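Local atomic coordinates of helix-turn-helix domain-containing protein (Shewanella amazonensis SB2B, PDB entry 3KE2), a protein that is of unknown function but carries a winged helix-turn-helix domain and so probably binds DNA. Residues E65-G70 with Y77-T82. Numbering follows the deposited sequence.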
ATOM      1  N   GLU A  65       3.112  14.449   8.615  1.00 16.78           N
ATOM      2  CA  GLU A  65       3.035  15.810   9.123  1.00 15.91           C
ATOM      3  C   GLU A  65       4.226  16.585   8.652  1.00 15.21           C
ATOM      4  O   GLU A  65       5.261  15.997   8.342  1.00 14.85           O
ATOM      5  CB  GLU A  65       3.190  15.832  10.621  1.00 16.00           C
ATOM      6  CG  GLU A  65       2.152  15.209  11.422  1.00 17.26           C
ATOM      7  CD  GLU A  65       2.586  15.092  12.863  1.00 17.44           C
ATOM      8  OE1 GLU A  65       3.805  14.967  13.120  1.00 17.88           O
ATOM      9  OE2 GLU A  65       1.714  15.107  13.731  1.00 19.23           O
ATOM     10  N   PHE A  66       4.108  17.909   8.680  1.00 14.29           N
ATOM     11  CA  PHE A  66       5.211  18.784   8.354  1.00 13.79           C
ATOM     12  C   PHE A  66       5.465  19.567   9.631  1.00 13.25           C
ATOM     13  O   PHE A  66       4.580  20.236  10.151  1.00 12.71           O
ATOM     14  CB  PHE A  66       4.880  19.674   7.193  1.00 13.62           C
ATOM     15  CG  PHE A  66       6.040  20.436   6.688  1.00 13.63           C
ATOM     16  CD1 PHE A  66       7.009  19.810   5.944  1.00 14.06           C
ATOM     17  CD2 PHE A  66       6.153  21.799   6.914  1.00 14.20           C
ATOM     18  CE1 PHE A  66       8.094  20.532   5.470  1.00 14.80           C
ATOM     19  CE2 PHE A  66       7.213  22.511   6.427  1.00 13.00           C
ATOM     20  CZ  PHE A  66       8.177  21.890   5.704  1.00 12.74           C
ATOM     21  N   VAL A  67       6.687  19.469  10.135  1.00 13.01           N
ATOM     22  CA  VAL A  67       7.048  20.061  11.416  1.00 12.75           C
ATOM     23  C   VAL A  67       8.127  21.116  11.375  1.00 12.82           C
ATOM     24  O   VAL A  67       9.095  20.960  10.691  1.00 12.52           O
ATOM     25  CB  VAL A  67       7.584  18.930  12.321  1.00 12.86           C
ATOM     26  CG1 VAL A  67       7.911  19.455  13.718  1.00 11.97           C
ATOM     27  CG2 VAL A  67       6.589  17.780  12.377  1.00 10.85           C
ATOM     28  N   GLN A  68       7.961  22.160  12.167  1.00 13.53           N
ATOM     29  CA  GLN A  68       8.937  23.227  12.299  1.00 14.24           C
ATOM     30  C   GLN A  68       9.287  23.453  13.743  1.00 14.27           C
ATOM     31  O   GLN A  68       8.593  22.991  14.624  1.00 13.85           O
ATOM     32  CB  GLN A  68       8.371  24.557  11.828  1.00 14.47           C
ATOM     33  CG  GLN A  68       7.918  24.605  10.423  1.00 17.01           C
ATOM     34  CD  GLN A  68       7.372  25.961  10.064  1.00 17.96           C
ATOM     35  OE1 GLN A  68       6.158  26.128   9.860  1.00 18.19           O
ATOM     36  NE2 GLN A  68       8.248  26.955  10.055  1.00 19.25           N
ATOM     37  N   ASP A  69      10.367  24.202  13.964  1.00 14.87           N
ATOM     38  CA  ASP A  69      10.778  24.649  15.300  1.00 15.62           C
ATOM     39  C   ASP A  69       9.668  25.551  15.815  1.00 15.54           C
ATOM     40  O   ASP A  69       8.898  26.119  15.035  1.00 14.93           O
ATOM     41  CB  ASP A  69      12.090  25.456  15.255  1.00 15.55           C
ATOM     42  CG  ASP A  69      12.035  26.599  14.193  1.00 19.14           C
ATOM     43  OD1 ASP A  69      11.654  26.282  13.009  1.00 23.92           O
ATOM     44  OD2 ASP A  69      12.354  27.797  14.501  1.00 22.43           O
ATOM     45  N   GLY A  70       9.626  25.737  17.125  1.00 16.08           N
ATOM     46  CA  GLY A  70       8.630  26.583  17.751  1.00 16.45           C
ATOM     47  C   GLY A  70       8.628  28.028  17.284  1.00 17.10           C
ATOM     48  O   GLY A  70       7.550  28.619  17.132  1.00 17.08           O
ATOM     49  N   TYR A  77      10.330  20.014   8.206  1.00 19.04           N
ATOM     50  CA  TYR A  77      10.678  18.712   7.696  1.00 18.94           C
ATOM     51  C   TYR A  77       9.482  17.792   7.857  1.00 18.30           C
ATOM     52  O   TYR A  77       8.642  18.006   8.703  1.00 18.31           O
ATOM     53  CB  TYR A  77      11.903  18.163   8.412  1.00 19.19           C
ATOM     54  CG  TYR A  77      11.713  17.895   9.883  1.00 19.74           C
ATOM     55  CD1 TYR A  77      11.954  18.885  10.840  1.00 20.39           C
ATOM     56  CD2 TYR A  77      11.306  16.645  10.321  1.00 20.29           C
ATOM     57  CE1 TYR A  77      11.765  18.628  12.208  1.00 20.30           C
ATOM     58  CE2 TYR A  77      11.124  16.375  11.671  1.00 20.79           C
ATOM     59  CZ  TYR A  77      11.360  17.364  12.608  1.00 20.99           C
ATOM     60  OH  TYR A  77      11.184  17.055  13.936  1.00 21.25           O
ATOM     61  N   TYR A  78       9.381  16.796   7.006  1.00 18.04           N
ATOM     62  CA  TYR A  78       8.288  15.865   7.089  1.00 17.64           C
ATOM     63  C   TYR A  78       8.559  14.787   8.130  1.00 17.67           C
ATOM     64  O   TYR A  78       9.690  14.390   8.356  1.00 17.39           O
ATOM     65  CB  TYR A  78       8.060  15.198   5.734  1.00 17.59           C
ATOM     66  CG  TYR A  78       7.527  16.101   4.632  1.00 17.54           C
ATOM     67  CD1 TYR A  78       6.162  16.343   4.508  1.00 16.39           C
ATOM     68  CD2 TYR A  78       8.379  16.675   3.677  1.00 17.77           C
ATOM     69  CE1 TYR A  78       5.664  17.141   3.478  1.00 16.12           C
ATOM     70  CE2 TYR A  78       7.875  17.500   2.634  1.00 16.80           C
ATOM     71  CZ  TYR A  78       6.517  17.715   2.549  1.00 17.01           C
ATOM     72  OH  TYR A  78       5.988  18.516   1.545  1.00 18.18           O
ATOM     73  N   ARG A  79       7.498  14.333   8.768  1.00 18.21           N
ATOM     74  CA  ARG A  79       7.562  13.262   9.737  1.00 19.00           C
ATOM     75  C   ARG A  79       6.369  12.337   9.557  1.00 19.22           C
ATOM     76  O   ARG A  79       5.256  12.803   9.295  1.00 20.26           O
ATOM     77  CB  ARG A  79       7.557  13.783  11.161  1.00 19.02           C
ATOM     78  CG  ARG A  79       7.505  12.672  12.199  1.00 20.76           C
ATOM     79  CD  ARG A  79       7.921  13.176  13.553  1.00 24.72           C
ATOM     80  NE  ARG A  79       7.046  14.256  13.967  1.00 28.90           N
ATOM     81  CZ  ARG A  79       7.363  15.213  14.849  1.00 32.45           C
ATOM     82  NH1 ARG A  79       8.571  15.301  15.415  1.00 32.87           N
ATOM     83  NH2 ARG A  79       6.461  16.130  15.124  1.00 33.23           N
ATOM     84  N   ILE A  80       6.595  11.037   9.725  1.00 18.89           N
ATOM     85  CA  ILE A  80       5.546  10.059   9.615  1.00 18.61           C
ATOM     86  C   ILE A  80       4.870   9.972  10.967  1.00 19.16           C
ATOM     87  O   ILE A  80       5.510   9.573  11.953  1.00 18.73           O
ATOM     88  CB  ILE A  80       6.117   8.685   9.217  1.00 18.51           C
ATOM     89  CG1 ILE A  80       6.900   8.801   7.897  1.00 18.35           C
ATOM     90  CG2 ILE A  80       5.026   7.659   9.113  1.00 17.62           C
ATOM     91  CD1 ILE A  80       6.133   9.365   6.783  1.00 17.15           C
ATOM     92  N   ARG A  81       3.593  10.383  11.031  1.00 19.62           N
ATOM     93  CA  ARG A  81       2.815  10.328  12.282  0.50 19.62           C
ATOM     94  C   ARG A  81       2.505   8.881  12.569  1.00 19.50           C
ATOM     95  O   ARG A  81       2.634   8.425  13.700  1.00 19.99           O
ATOM     96  CB  ARG A  81       1.518  11.141  12.206  0.50 19.84           C
ATOM     97  CG  ARG A  81       0.619  11.005  13.464  0.50 20.72           C
ATOM     98  CD  ARG A  81      -0.684  11.827  13.382  0.50 21.34           C
ATOM     99  NE  ARG A  81      -1.541  11.610  14.554  0.50 21.34           N
ATOM    100  CZ  ARG A  81      -1.540  12.374  15.641  0.50 20.40           C
ATOM    101  NH1 ARG A  81      -0.741  13.425  15.716  0.50 20.13           N
ATOM    102  NH2 ARG A  81      -2.343  12.086  16.650  0.50 20.24           N
ATOM    103  N   THR A  82       2.080   8.147  11.537  1.00 19.08           N
ATOM    104  CA  THR A  82       1.802   6.703  11.689  1.00 18.22           C
ATOM    105  C   THR A  82       1.916   6.020  10.344  1.00 17.89           C
ATOM    106  O   THR A  82       1.566   6.610   9.323  1.00 17.60           O
ATOM    107  CB  THR A  82       0.438   6.385  12.258  1.00 18.03           C
ATOM    108  OG1 THR A  82       0.393   4.981  12.555  1.00 18.80           O
ATOM    109  CG2 THR A  82      -0.676   6.749  11.274  1.00 17.17           C
TER
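Tyr-77 opens the returning strand of a two-stranded antiparallel hairpin. It forms a hydrogen-bonded pair with Val-67: Val-67 N reaches Tyr-77 O at 2.8 Å, almost straight, and Tyr-77 N donates a hydrogen bond to Val-67 O. The Tyr-77 ring takes the crowded chi1 position (65°), between backbone N and carbonyl carbon. It thus lies alongside Val-67, whose CB sits over the ring face in a CH-pi contact. Tyr-78 and Phe-66 form the non-hydrogen-bonded pair and project from the other face of the sheet. Their rings make a T-shaped stack, with Phe-66 CD1 over the centre of the Tyr-78 ring and the planes 67° apart. A serine at Tyr-78 would remove the ring that receives this edge and would probably leave Phe-66 less firmly held. Arg-79 pairs with Glu-65 through two backbone bonds, both 2.8 Å long, between Glu-65 N and Arg-79 O and between Arg-79 N and Glu-65 O. The Arg-79 side chain bends at chi3 (59°). Its NE then makes a weak, salt-bridged hydrogen bond to Glu-65 OE1 at 3.4 Å, while Val-67 CG2 lies over the guanidinium face. Arg-81 extends to the other carboxylate oxygen, with NH1 3.6 Å from Glu-65 OE2. Arg-81 and Thr-82 form a classic beta bulge opposite Glu-63. This hairpin is consistent with the wing of the fold; Tyr-78 and Ile-80 rest against helix 14-31.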